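Local coordinates for protein TETR family transcriptional repressor LFRR (Mycobacterium smegmatis, PDB 2V57) that represses transcription of the lfrRA operon by binding directly to the promoter region of lfrR-lfrA, at residues A18-A23 against T57-A62; V67-N72 against A119-I124; R91-Q96 against R150-L155. One frame throughout, in Å; residues are numbered along the deposited sequence.

Interaction 1 of 3, residues A18-A23 against T57-A62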
ATOM      1  N   ALA B  18       0.966 -26.489  -0.081  1.00 25.08           N
ATOM      2  CA  ALA B  18      -0.501 -26.451  -0.084  1.00 27.09           C
ATOM      3  C   ALA B  18      -1.080 -25.383   0.848  1.00 22.55           C
ATOM      4  O   ALA B  18      -2.012 -24.654   0.469  1.00 25.07           O
ATOM      5  CB  ALA B  18      -1.080 -27.836   0.247  1.00 25.50           C
ATOM      6  N   ILE B  19      -0.547 -25.294   2.065  1.00 19.64           N
ATOM      7  CA  ILE B  19      -0.993 -24.293   3.043  1.00 18.33           C
ATOM      8  C   ILE B  19      -0.708 -22.873   2.552  1.00 22.01           C
ATOM      9  O   ILE B  19      -1.583 -21.986   2.591  1.00 21.83           O
ATOM     10  CB  ILE B  19      -0.327 -24.529   4.424  1.00 19.35           C
ATOM     11  CG1 ILE B  19      -0.743 -25.899   4.992  1.00 24.16           C
ATOM     12  CG2 ILE B  19      -0.667 -23.397   5.400  1.00 23.56           C
ATOM     13  CD1 ILE B  19       0.179 -26.409   6.124  1.00 27.97           C
ATOM     14  N   LEU B  20       0.506 -22.659   2.056  1.00 20.17           N
ATOM     15  CA  LEU B  20       0.883 -21.346   1.532  1.00 20.56           C
ATOM     16  C   LEU B  20       0.046 -20.948   0.314  1.00 20.35           C
ATOM     17  O   LEU B  20      -0.371 -19.802   0.189  1.00 22.20           O
ATOM     18  CB  LEU B  20       2.366 -21.321   1.173  1.00 23.02           C
ATOM     19  CG  LEU B  20       3.303 -21.337   2.385  1.00 25.57           C
ATOM     20  CD1 LEU B  20       4.750 -21.429   1.918  1.00 28.88           C
ATOM     21  CD2 LEU B  20       3.090 -20.110   3.261  1.00 24.96           C
ATOM     22  N   ASP B  21      -0.186 -21.902  -0.585  1.00 23.89           N
ATOM     23  CA  ASP B  21      -0.966 -21.635  -1.779  1.00 27.55           C
ATOM     24  C   ASP B  21      -2.415 -21.327  -1.394  1.00 24.99           C
ATOM     25  O   ASP B  21      -3.038 -20.450  -1.975  1.00 23.20           O
ATOM     26  CB  ASP B  21      -0.911 -22.814  -2.754  1.00 22.36           C
ATOM     27  CG  ASP B  21       0.397 -22.875  -3.543  1.00 30.93           C
ATOM     28  OD1 ASP B  21       1.225 -21.957  -3.419  1.00 34.60           O
ATOM     29  OD2 ASP B  21       0.587 -23.858  -4.298  1.00 42.25           O
ATOM     30  N   ALA B  22      -2.933 -22.034  -0.394  1.00 18.95           N
ATOM     31  CA  ALA B  22      -4.275 -21.753   0.099  1.00 21.28           C
ATOM     32  C   ALA B  22      -4.351 -20.380   0.773  1.00 19.16           C
ATOM     33  O   ALA B  22      -5.353 -19.664   0.635  1.00 21.06           O
ATOM     34  CB  ALA B  22      -4.752 -22.850   1.061  1.00 21.18           C
ATOM     35  N   ALA B  23      -3.306 -20.019   1.501  1.00 19.24           N
ATOM     36  CA  ALA B  23      -3.260 -18.727   2.160  1.00 18.92           C
ATOM     37  C   ALA B  23      -3.254 -17.607   1.121  1.00 21.47           C
ATOM     38  O   ALA B  23      -3.944 -16.600   1.276  1.00 24.00           O
ATOM     39  CB  ALA B  23      -2.038 -18.637   3.090  1.00 15.46           C
ATOM     40  N   THR B  57      -0.077 -15.581  12.964  1.00 25.72           N
ATOM     41  CA  THR B  57       0.977 -14.622  12.649  1.00 26.67           C
ATOM     42  C   THR B  57       2.211 -15.306  12.029  1.00 24.56           C
ATOM     43  O   THR B  57       2.901 -14.702  11.200  1.00 22.96           O
ATOM     44  CB  THR B  57       1.372 -13.748  13.881  1.00 27.69           C
ATOM     45  OG1 THR B  57       1.949 -12.513  13.427  1.00 32.25           O
ATOM     46  CG2 THR B  57       2.372 -14.475  14.799  1.00 28.33           C
ATOM     47  N   ASP B  58       2.475 -16.560  12.408  1.00 19.72           N
ATOM     48  CA  ASP B  58       3.601 -17.320  11.839  1.00 20.81           C
ATOM     49  C   ASP B  58       3.338 -17.636  10.367  1.00 24.06           C
ATOM     50  O   ASP B  58       4.260 -17.656   9.548  1.00 18.56           O
ATOM     51  CB  ASP B  58       3.827 -18.640  12.581  1.00 20.36           C
ATOM     52  CG  ASP B  58       4.120 -18.447  14.064  1.00 29.71           C
ATOM     53  OD1 ASP B  58       4.934 -17.562  14.408  1.00 32.87           O
ATOM     54  OD2 ASP B  58       3.553 -19.201  14.886  1.00 31.87           O
ATOM     55  N   LEU B  59       2.072 -17.902  10.041  1.00 20.01           N
ATOM     56  CA  LEU B  59       1.703 -18.176   8.655  1.00 16.70           C
ATOM     57  C   LEU B  59       1.839 -16.900   7.835  1.00 20.12           C
ATOM     58  O   LEU B  59       2.337 -16.927   6.703  1.00 18.79           O
ATOM     59  CB  LEU B  59       0.290 -18.764   8.540  1.00 19.02           C
ATOM     60  CG  LEU B  59      -0.258 -18.881   7.112  1.00 29.66           C
ATOM     61  CD1 LEU B  59       0.624 -19.764   6.240  1.00 30.38           C
ATOM     62  CD2 LEU B  59      -1.675 -19.414   7.130  1.00 39.32           C
ATOM     63  N   LEU B  60       1.452 -15.775   8.432  1.00 20.21           N
ATOM     64  CA  LEU B  60       1.498 -14.494   7.736  1.00 22.26           C
ATOM     65  C   LEU B  60       2.928 -14.120   7.345  1.00 22.54           C
ATOM     66  O   LEU B  60       3.175 -13.651   6.231  1.00 19.16           O
ATOM     67  CB  LEU B  60       0.863 -13.395   8.609  1.00 25.07           C
ATOM     68  CG  LEU B  60      -0.603 -13.003   8.358  1.00 34.47           C
ATOM     69  CD1 LEU B  60      -1.483 -14.170   7.916  1.00 31.19           C
ATOM     70  CD2 LEU B  60      -1.215 -12.264   9.571  1.00 31.82           C
ATOM     71  N   ARG B  61       3.864 -14.313   8.272  1.00 22.43           N
ATOM     72  CA  ARG B  61       5.266 -14.054   7.986  1.00 22.73           C
ATOM     73  C   ARG B  61       5.827 -15.027   6.928  1.00 21.32           C
ATOM     74  O   ARG B  61       6.503 -14.615   5.965  1.00 17.06           O
ATOM     75  CB  ARG B  61       6.069 -14.055   9.291  1.00 28.58           C
ATOM     76  CG  ARG B  61       5.550 -12.995  10.299  1.00 19.77           C
ATOM     77  CD  ARG B  61       5.838 -13.406  11.747  1.00 28.24           C
ATOM     78  NE  ARG B  61       5.045 -12.617  12.689  1.00 37.03           N
ATOM     79  CZ  ARG B  61       5.569 -11.735  13.532  1.00 34.06           C
ATOM     80  NH1 ARG B  61       6.877 -11.569  13.555  1.00 32.95           N
ATOM     81  NH2 ARG B  61       4.795 -11.038  14.357  1.00 35.06           N
ATOM     82  N   ALA B  62       5.512 -16.312   7.067  1.00 15.33           N
ATOM     83  CA  ALA B  62       5.862 -17.296   6.027  1.00 21.40           C
ATOM     84  C   ALA B  62       5.298 -16.969   4.627  1.00 18.05           C
ATOM     85  O   ALA B  62       5.994 -17.124   3.616  1.00 17.62           O
ATOM     86  CB  ALA B  62       5.421 -18.696   6.448  1.00 17.99           C
TER
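Leu59 reaches from helix 56-77 to Ile19, Leu20 and Ala23 of helix 11-27, an entirely apolar contact inside the TetR-type DNA-binding domain. The helix-turn-helix of residues 34-53 lies between the two helices in the chain. The short segments run almost perpendicular, at -86°, with axes 10.6 Å apart, and no hydrogen bond joins them.

The apolar contacts centre on the fork of Leu59. A chi1 of 171° sets its CG anti to the backbone N, and the methyls beyond come nearer to helix 11-27 and divide the work. CD1 meets Ile19 CG2 at 3.9 Å and Leu20 CD2 at 3.9 Å, whereas CD2 lies 4.1 Å from Ala23 CB. Leu20 and Leu59 lie alongside, pointing opposite ways, and the beta-branch of Ile19 supplies a methyl close to its own helix. A branched leucine suits this place because it serves two neighbouring patches at once; alanine at 23 offers one small methyl, and so admits the tip of the leucine near its backbone. Leu59 also touches Leu35 and Ile38 of the helix-turn-helix, while Tyr53 packs on Ile19, Leu20 and Ala62, which ties all three parts of the domain together.

Polar bonding is left to other surfaces: on the side of helix 56-77 turned from the contact, Arg61 NE donates to Thr57 OG1 (3.2 Å).

Ala62, three residues on from Leu59, meets Leu20: Leu20 CD2 lies 4.2 Å from Ala62 CB and 4.1 Å from Ala62 C.

Interaction 2 of 3, residues V67-N72 against A119-I124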
ATOM      1  N   VAL B  67       5.875 -14.969  -0.962  1.00 20.35           N
ATOM      2  CA  VAL B  67       5.571 -13.999  -2.003  1.00 18.45           C
ATOM      3  C   VAL B  67       6.780 -13.181  -2.448  1.00 18.40           C
ATOM      4  O   VAL B  67       6.957 -12.960  -3.646  1.00 16.59           O
ATOM      5  CB  VAL B  67       4.392 -13.061  -1.618  1.00 19.23           C
ATOM      6  CG1 VAL B  67       4.167 -12.014  -2.705  1.00 21.24           C
ATOM      7  CG2 VAL B  67       3.119 -13.891  -1.406  1.00 17.92           C
ATOM      8  N   HIS B  68       7.597 -12.710  -1.501  1.00 15.68           N
ATOM      9  CA  HIS B  68       8.848 -12.037  -1.868  1.00 23.84           C
ATOM     10  C   HIS B  68       9.740 -12.964  -2.708  1.00 22.07           C
ATOM     11  O   HIS B  68      10.354 -12.524  -3.694  1.00 21.60           O
ATOM     12  CB  HIS B  68       9.607 -11.553  -0.631  1.00 19.64           C
ATOM     13  CG  HIS B  68      10.889 -10.855  -0.948  1.00 24.36           C
ATOM     14  ND1 HIS B  68      10.931  -9.626  -1.573  1.00 20.55           N
ATOM     15  CD2 HIS B  68      12.177 -11.221  -0.748  1.00 22.48           C
ATOM     16  CE1 HIS B  68      12.189  -9.260  -1.730  1.00 21.25           C
ATOM     17  NE2 HIS B  68      12.965 -10.209  -1.234  1.00 24.11           N
ATOM     18  N   ASP B  69       9.793 -14.244  -2.335  1.00 21.69           N
ATOM     19  CA  ASP B  69      10.519 -15.255  -3.129  1.00 23.82           C
ATOM     20  C   ASP B  69       9.979 -15.343  -4.566  1.00 23.91           C
ATOM     21  O   ASP B  69      10.749 -15.407  -5.538  1.00 21.09           O
ATOM     22  CB  ASP B  69      10.379 -16.654  -2.522  1.00 28.43           C
ATOM     23  CG  ASP B  69      11.156 -16.842  -1.235  1.00 30.50           C
ATOM     24  OD1 ASP B  69      12.097 -16.062  -0.938  1.00 27.91           O
ATOM     25  OD2 ASP B  69      10.810 -17.811  -0.523  1.00 31.69           O
ATOM     26  N   LEU B  70       8.656 -15.396  -4.692  1.00 20.18           N
ATOM     27  CA  LEU B  70       8.019 -15.487  -6.007  1.00 24.09           C
ATOM     28  C   LEU B  70       8.326 -14.259  -6.837  1.00 20.99           C
ATOM     29  O   LEU B  70       8.535 -14.353  -8.049  1.00 22.49           O
ATOM     30  CB  LEU B  70       6.519 -15.632  -5.864  1.00 21.61           C
ATOM     31  CG  LEU B  70       6.044 -16.933  -5.226  1.00 24.42           C
ATOM     32  CD1 LEU B  70       4.554 -16.837  -4.896  1.00 32.35           C
ATOM     33  CD2 LEU B  70       6.332 -18.070  -6.164  1.00 21.09           C
ATOM     34  N   SER B  71       8.355 -13.110  -6.172  1.00 20.34           N
ATOM     35  CA  SER B  71       8.632 -11.841  -6.833  1.00 22.64           C
ATOM     36  C   SER B  71      10.035 -11.840  -7.445  1.00 25.54           C
ATOM     37  O   SER B  71      10.233 -11.435  -8.605  1.00 23.66           O
ATOM     38  CB  SER B  71       8.479 -10.697  -5.839  1.00 21.09           C
ATOM     39  OG  SER B  71       8.915  -9.487  -6.407  1.00 21.99           O
ATOM     40  N   ASN B  72      11.004 -12.306  -6.662  1.00 22.07           N
ATOM     41  CA  ASN B  72      12.386 -12.444  -7.128  1.00 21.60           C
ATOM     42  C   ASN B  72      12.529 -13.429  -8.271  1.00 19.01           C
ATOM     43  O   ASN B  72      13.257 -13.175  -9.234  1.00 26.66           O
ATOM     44  CB  ASN B  72      13.307 -12.860  -5.967  1.00 20.81           C
ATOM     45  CG  ASN B  72      13.621 -11.703  -5.041  1.00 28.09           C
ATOM     46  OD1 ASN B  72      13.674 -10.549  -5.472  1.00 27.41           O
ATOM     47  ND2 ASN B  72      13.833 -12.004  -3.762  1.00 26.31           N
ATOM     48  N   ALA B 119      11.557  -7.343   7.367  1.00 19.20           N
ATOM     49  CA  ALA B 119      12.003  -6.189   6.588  1.00 20.17           C
ATOM     50  C   ALA B 119      13.352  -6.506   5.923  1.00 22.90           C
ATOM     51  O   ALA B 119      13.575  -6.162   4.761  1.00 22.41           O
ATOM     52  CB  ALA B 119      12.107  -4.962   7.455  1.00 21.04           C
ATOM     53  N   ALA B 120      14.246  -7.145   6.674  1.00 20.07           N
ATOM     54  CA  ALA B 120      15.559  -7.553   6.151  1.00 23.26           C
ATOM     55  C   ALA B 120      15.400  -8.577   5.032  1.00 19.69           C
ATOM     56  O   ALA B 120      16.115  -8.536   4.023  1.00 20.69           O
ATOM     57  CB  ALA B 120      16.464  -8.120   7.284  1.00 17.66           C
ATOM     58  N   TYR B 121      14.459  -9.498   5.205  1.00 16.71           N
ATOM     59  CA  TYR B 121      14.181 -10.487   4.166  1.00 17.14           C
ATOM     60  C   TYR B 121      13.751  -9.835   2.847  1.00 21.07           C
ATOM     61  O   TYR B 121      14.244 -10.211   1.777  1.00 22.78           O
ATOM     62  CB  TYR B 121      13.098 -11.459   4.632  1.00 18.01           C
ATOM     63  CG  TYR B 121      13.043 -12.750   3.839  1.00 19.30           C
ATOM     64  CD1 TYR B 121      13.804 -13.854   4.220  1.00 18.54           C
ATOM     65  CD2 TYR B 121      12.224 -12.868   2.729  1.00 16.42           C
ATOM     66  CE1 TYR B 121      13.751 -15.054   3.500  1.00 20.08           C
ATOM     67  CE2 TYR B 121      12.170 -14.050   1.990  1.00 16.45           C
ATOM     68  CZ  TYR B 121      12.926 -15.134   2.373  1.00 19.75           C
ATOM     69  OH  TYR B 121      12.849 -16.304   1.635  1.00 22.15           O
ATOM     70  N   PHE B 122      12.832  -8.869   2.939  1.00 15.34           N
ATOM     71  CA  PHE B 122      12.282  -8.150   1.790  1.00 19.38           C
ATOM     72  C   PHE B 122      13.355  -7.325   1.077  1.00 19.71           C
ATOM     73  O   PHE B 122      13.243  -7.045  -0.111  1.00 24.38           O
ATOM     74  CB  PHE B 122      11.180  -7.181   2.259  1.00 18.41           C
ATOM     75  CG  PHE B 122       9.798  -7.790   2.343  1.00 19.87           C
ATOM     76  CD1 PHE B 122       9.611  -9.171   2.407  1.00 22.49           C
ATOM     77  CD2 PHE B 122       8.675  -6.964   2.387  1.00 22.37           C
ATOM     78  CE1 PHE B 122       8.333  -9.713   2.485  1.00 23.36           C
ATOM     79  CE2 PHE B 122       7.400  -7.500   2.472  1.00 21.70           C
ATOM     80  CZ  PHE B 122       7.225  -8.871   2.524  1.00 24.93           C
ATOM     81  N   ASP B 123      14.368  -6.894   1.818  1.00 21.32           N
ATOM     82  CA  ASP B 123      15.449  -6.100   1.241  1.00 27.23           C
ATOM     83  C   ASP B 123      16.199  -6.847   0.144  1.00 27.86           C
ATOM     84  O   ASP B 123      16.684  -6.231  -0.812  1.00 22.09           O
ATOM     85  CB  ASP B 123      16.456  -5.700   2.313  1.00 28.51           C
ATOM     86  CG  ASP B 123      15.955  -4.592   3.194  1.00 36.50           C
ATOM     87  OD1 ASP B 123      14.999  -3.891   2.795  1.00 35.89           O
ATOM     88  OD2 ASP B 123      16.526  -4.421   4.291  1.00 40.77           O
ATOM     89  N   ILE B 124      16.318  -8.165   0.293  1.00 25.99           N
ATOM     90  CA  ILE B 124      17.194  -8.931  -0.599  1.00 23.72           C
ATOM     91  C   ILE B 124      16.571  -9.029  -1.977  1.00 25.52           C
ATOM     92  O   ILE B 124      15.454  -9.529  -2.126  1.00 27.36           O
ATOM     93  CB  ILE B 124      17.559 -10.322  -0.019  1.00 23.02           C
ATOM     94  CG1 ILE B 124      18.377 -10.129   1.257  1.00 30.95           C
ATOM     95  CG2 ILE B 124      18.339 -11.150  -1.050  1.00 23.39           C
ATOM     96  CD1 ILE B 124      18.842 -11.416   1.893  1.00 41.03           C
TER
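The CA atoms of His68 and Phe122 come within 6.3 Å of each other where segment 67-72 and helix 116-123, near its C-terminal end, run nearly parallel, 10° between their directions and 10.4 Å between their axes.

His68 points toward the other helix, its CG anti to the backbone N, and its imidazole packs against that helix. One face lies against the backbone of Phe122, whose CA sits over the ring centre in a CH-pi contact, 3.7 Å from the centroid. Near the edge, NE2 donates to Ile124 O at 2.7 Å; the acceptor lies close to the ring plane, but the N-H...O angle of 143° shows a bent bond. Asn72, whose CG lies over the opposite face toward the rim, sends a weak second bond from ND2 to the same oxygen. Tyr121 O and Phe122 O are also close to the imidazole without accepting a hydrogen bond from it. So many carbonyl oxygens would be expected to favour the N-H at NE2, and perhaps a positive charge on the ring, which makes histidine apt here.

The Phe122 phenyl is nearly parallel to the imidazole but displaced, so little ring area overlaps, and it meets His68 CB through CE1. Tyr121 lies at a slant to the imidazole, on the same side of its plane as Phe122 CA, its CD2 3.8 Å from His68 CD2. Its hydroxyl goes on to donate to the syn lone pair of Asp69 OD1 (2.7 Å), with the carboxylate and ring planes 55° apart, so one aromatic residue serves both packing and polar bonding.

The result is an aromatic cluster of His68, Tyr121 and Phe122, joining the helix that leaves the TetR DNA-binding domain to helix 116-123 in this all-helical repressor.

Interaction 3 of 3, residues R91-Q96 against R150-L155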
ATOM      1  N   ARG B  91       7.841  -6.815 -19.715  1.00 23.38           N
ATOM      2  CA  ARG B  91       7.893  -8.175 -19.177  1.00 21.68           C
ATOM      3  C   ARG B  91       8.019  -8.169 -17.647  1.00 23.96           C
ATOM      4  O   ARG B  91       7.392  -8.977 -16.958  1.00 23.10           O
ATOM      5  CB  ARG B  91       9.043  -8.960 -19.801  1.00 25.77           C
ATOM      6  CG  ARG B  91       8.858  -9.272 -21.279  1.00 27.52           C
ATOM      7  CD  ARG B  91       9.785 -10.376 -21.733  1.00 31.14           C
ATOM      8  NE  ARG B  91      11.191 -10.067 -21.492  1.00 24.31           N
ATOM      9  CZ  ARG B  91      11.947  -9.356 -22.326  1.00 30.79           C
ATOM     10  NH1 ARG B  91      11.420  -8.879 -23.445  1.00 29.05           N
ATOM     11  NH2 ARG B  91      13.229  -9.119 -22.054  1.00 28.43           N
ATOM     12  N   VAL B  92       8.822  -7.250 -17.121  1.00 22.90           N
ATOM     13  CA  VAL B  92       8.989  -7.137 -15.675  1.00 19.22           C
ATOM     14  C   VAL B  92       7.687  -6.753 -14.989  1.00 21.97           C
ATOM     15  O   VAL B  92       7.306  -7.362 -13.981  1.00 22.75           O
ATOM     16  CB  VAL B  92      10.109  -6.146 -15.313  1.00 23.54           C
ATOM     17  CG1 VAL B  92      10.038  -5.761 -13.837  1.00 22.01           C
ATOM     18  CG2 VAL B  92      11.472  -6.764 -15.669  1.00 24.73           C
ATOM     19  N   VAL B  93       7.008  -5.743 -15.531  1.00 17.24           N
ATOM     20  CA  VAL B  93       5.700  -5.342 -15.024  1.00 20.70           C
ATOM     21  C   VAL B  93       4.718  -6.520 -15.027  1.00 22.79           C
ATOM     22  O   VAL B  93       4.046  -6.785 -14.025  1.00 18.61           O
ATOM     23  CB  VAL B  93       5.100  -4.166 -15.839  1.00 23.57           C
ATOM     24  CG1 VAL B  93       3.651  -3.910 -15.411  1.00 21.14           C
ATOM     25  CG2 VAL B  93       5.952  -2.882 -15.658  1.00 19.43           C
ATOM     26  N   GLU B  94       4.635  -7.223 -16.154  1.00 20.78           N
ATOM     27  CA  GLU B  94       3.747  -8.383 -16.241  1.00 20.05           C
ATOM     28  C   GLU B  94       4.079  -9.422 -15.188  1.00 23.25           C
ATOM     29  O   GLU B  94       3.189  -9.944 -14.517  1.00 27.44           O
ATOM     30  CB  GLU B  94       3.825  -9.018 -17.636  1.00 24.39           C
ATOM     31  CG  GLU B  94       3.197  -8.162 -18.708  1.00 28.22           C
ATOM     32  CD  GLU B  94       3.572  -8.605 -20.106  1.00 41.80           C
ATOM     33  OE1 GLU B  94       4.550  -9.365 -20.257  1.00 45.23           O
ATOM     34  OE2 GLU B  94       2.890  -8.186 -21.062  1.00 46.87           O
ATOM     35  N   SER B  95       5.370  -9.714 -15.054  1.00 22.84           N
ATOM     36  CA  SER B  95       5.841 -10.726 -14.120  1.00 26.01           C
ATOM     37  C   SER B  95       5.360 -10.435 -12.701  1.00 26.72           C
ATOM     38  O   SER B  95       4.932 -11.347 -11.998  1.00 27.18           O
ATOM     39  CB  SER B  95       7.375 -10.855 -14.170  1.00 26.22           C
ATOM     40  OG  SER B  95       8.045  -9.853 -13.398  1.00 32.43           O
ATOM     41  N   GLN B  96       5.408  -9.167 -12.294  1.00 22.99           N
ATOM     42  CA  GLN B  96       4.925  -8.774 -10.967  1.00 19.14           C
ATOM     43  C   GLN B  96       3.399  -8.669 -10.874  1.00 20.67           C
ATOM     44  O   GLN B  96       2.815  -9.005  -9.839  1.00 24.17           O
ATOM     45  CB  GLN B  96       5.577  -7.457 -10.512  1.00 20.83           C
ATOM     46  CG  GLN B  96       7.095  -7.514 -10.564  1.00 23.21           C
ATOM     47  CD  GLN B  96       7.684  -8.571  -9.635  1.00 23.70           C
ATOM     48  OE1 GLN B  96       7.488  -8.524  -8.422  1.00 24.12           O
ATOM     49  NE2 GLN B  96       8.420  -9.521 -10.206  1.00 22.45           N
ATOM     50  N   ARG B 150       9.752   2.855  -4.725  1.00 20.67           N
ATOM     51  CA  ARG B 150       8.448   3.060  -4.095  1.00 24.60           C
ATOM     52  C   ARG B 150       7.325   3.392  -5.058  1.00 19.84           C
ATOM     53  O   ARG B 150       6.202   2.939  -4.873  1.00 17.16           O
ATOM     54  CB  ARG B 150       8.537   4.139  -3.033  1.00 22.39           C
ATOM     55  CG  ARG B 150       9.112   3.600  -1.760  1.00 31.56           C
ATOM     56  CD  ARG B 150       9.926   4.627  -1.046  1.00 39.29           C
ATOM     57  NE  ARG B 150      10.334   4.076   0.231  1.00 37.19           N
ATOM     58  CZ  ARG B 150      11.218   4.634   1.031  1.00 38.63           C
ATOM     59  NH1 ARG B 150      11.807   5.764   0.672  1.00 39.93           N
ATOM     60  NH2 ARG B 150      11.522   4.041   2.185  1.00 46.29           N
ATOM     61  N   VAL B 151       7.620   4.193  -6.072  1.00 16.75           N
ATOM     62  CA  VAL B 151       6.635   4.497  -7.086  1.00 16.03           C
ATOM     63  C   VAL B 151       6.302   3.237  -7.891  1.00 19.47           C
ATOM     64  O   VAL B 151       5.151   2.976  -8.164  1.00 16.66           O
ATOM     65  CB  VAL B 151       7.088   5.659  -8.000  1.00 14.14           C
ATOM     66  CG1 VAL B 151       6.150   5.811  -9.205  1.00 14.45           C
ATOM     67  CG2 VAL B 151       7.140   6.968  -7.192  1.00 18.22           C
ATOM     68  N   PHE B 152       7.311   2.448  -8.240  1.00 16.80           N
ATOM     69  CA  PHE B 152       7.052   1.235  -8.991  1.00 13.50           C
ATOM     70  C   PHE B 152       6.066   0.361  -8.247  1.00 15.16           C
ATOM     71  O   PHE B 152       5.066  -0.073  -8.803  1.00 19.91           O
ATOM     72  CB  PHE B 152       8.330   0.425  -9.250  1.00 13.72           C
ATOM     73  CG  PHE B 152       8.059  -0.839 -10.011  1.00 21.19           C
ATOM     74  CD1 PHE B 152       8.033  -0.840 -11.406  1.00 16.75           C
ATOM     75  CD2 PHE B 152       7.758  -2.018  -9.332  1.00 21.40           C
ATOM     76  CE1 PHE B 152       7.758  -2.014 -12.101  1.00 21.39           C
ATOM     77  CE2 PHE B 152       7.475  -3.184 -10.025  1.00 23.13           C
ATOM     78  CZ  PHE B 152       7.486  -3.181 -11.411  1.00 20.91           C
ATOM     79  N   TRP B 153       6.325   0.130  -6.970  1.00 13.67           N
ATOM     80  CA  TRP B 153       5.466  -0.755  -6.195  1.00 13.37           C
ATOM     81  C   TRP B 153       4.104  -0.133  -5.909  1.00 20.72           C
ATOM     82  O   TRP B 153       3.107  -0.837  -5.830  1.00 18.14           O
ATOM     83  CB  TRP B 153       6.186  -1.210  -4.917  1.00 15.87           C
ATOM     84  CG  TRP B 153       7.046  -2.365  -5.246  1.00 21.61           C
ATOM     85  CD1 TRP B 153       8.399  -2.416  -5.215  1.00 26.31           C
ATOM     86  CD2 TRP B 153       6.601  -3.634  -5.764  1.00 21.23           C
ATOM     87  NE1 TRP B 153       8.826  -3.646  -5.638  1.00 26.42           N
ATOM     88  CE2 TRP B 153       7.744  -4.417  -5.969  1.00 28.55           C
ATOM     89  CE3 TRP B 153       5.345  -4.187  -6.029  1.00 22.77           C
ATOM     90  CZ2 TRP B 153       7.678  -5.735  -6.456  1.00 27.69           C
ATOM     91  CZ3 TRP B 153       5.272  -5.491  -6.509  1.00 30.75           C
ATOM     92  CH2 TRP B 153       6.442  -6.252  -6.711  1.00 30.54           C
ATOM     93  N   ALA B 154       4.046   1.192  -5.770  1.00 17.85           N
ATOM     94  CA  ALA B 154       2.747   1.823  -5.570  1.00 20.01           C
ATOM     95  C   ALA B 154       1.876   1.674  -6.819  1.00 23.14           C
ATOM     96  O   ALA B 154       0.673   1.403  -6.726  1.00 20.00           O
ATOM     97  CB  ALA B 154       2.894   3.283  -5.153  1.00 18.72           C
ATOM     98  N   LEU B 155       2.493   1.832  -7.989  1.00 20.35           N
ATOM     99  CA  LEU B 155       1.775   1.693  -9.231  1.00 18.71           C
ATOM    100  C   LEU B 155       1.364   0.234  -9.426  1.00 15.98           C
ATOM    101  O   LEU B 155       0.287  -0.031  -9.929  1.00 20.44           O
ATOM    102  CB  LEU B 155       2.599   2.182 -10.426  1.00 20.24           C
ATOM    103  CG  LEU B 155       2.846   3.681 -10.600  1.00 22.49           C
ATOM    104  CD1 LEU B 155       3.789   3.942 -11.785  1.00 23.17           C
ATOM    105  CD2 LEU B 155       1.543   4.406 -10.816  1.00 24.30           C
TER
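The Phe152 ring presents its edge to Gln96, whose CG lies near its plane, while the methyls of Val92 and Val93 approach it obliquely; the Trp153 indole has Phe152 CD2 over one face, toward the rim, and Gln96 OE1 at its edge. These groups join helix 85-97 to helix 147-164 in the helical body that TetR-family repressors carry behind their DNA-binding domain. The short segments cross at -54°, with axes 11.8 Å apart, a wide spacing that the long aromatic side chains bridge.

Phe152 extends with CG anti to the backbone N (chi1 179°). Its CE1 meets Val93 CG2 at 4.1 Å, and CZ reaches Val92 CG1 at 4.4 Å, so two valines one after the other line the tip of the phenyl ring. Ile129 and Leu133 of helix 128-134 add further apolar cover to Phe152. Stiff, beta-branched valines suit this place, offering methyls close to their helix and leaving the span to the aromatic ring.

Gln96 is the polar exception in this buried setting. Its chain is bent at chi2, and the amide plane stands 83° to the indole. OE1 takes its hydrogen bond from Ser71 OG of helix 56-77. On the other side of the amide, NE2 donates to Ser95 OG at 3.2 Å, and that hydroxyl in turn donates to Val92 O at 2.7 Å, an oxygen that also accepts the helical bond from Gln96 N. Both ends of the amide are therefore held, which fixes its turn.

Across the helices, Gln96 OE1 also comes tightly against the indole's benzo edge, 3.0 Å from Trp153 CH2 and 3.4 Å from Trp153 CZ2.

Interactions 1 and 3 are buried, on opposite sides of the chain's centre, and interaction 2 is a surface contact between them. Helix 56-77 carries interactions 1 and 2 in succession; as in other TetR-family repressors, it links the DNA-binding domain to the helical body. Chemistry follows place: interaction 1 is aliphatic throughout, interaction 2 gathers aromatic rings and hydrogen bonds near the C-terminal end of helix 116-123, and interaction 3 combines valines and aromatics with one buried amide. Interactions 2 and 3 touch through Ser71 and Gln96, which joins segments 67-72 and 91-96. Interaction 3 also lies beside the dimer interface, where Arg150 pairs with Asp165 of the second subunit.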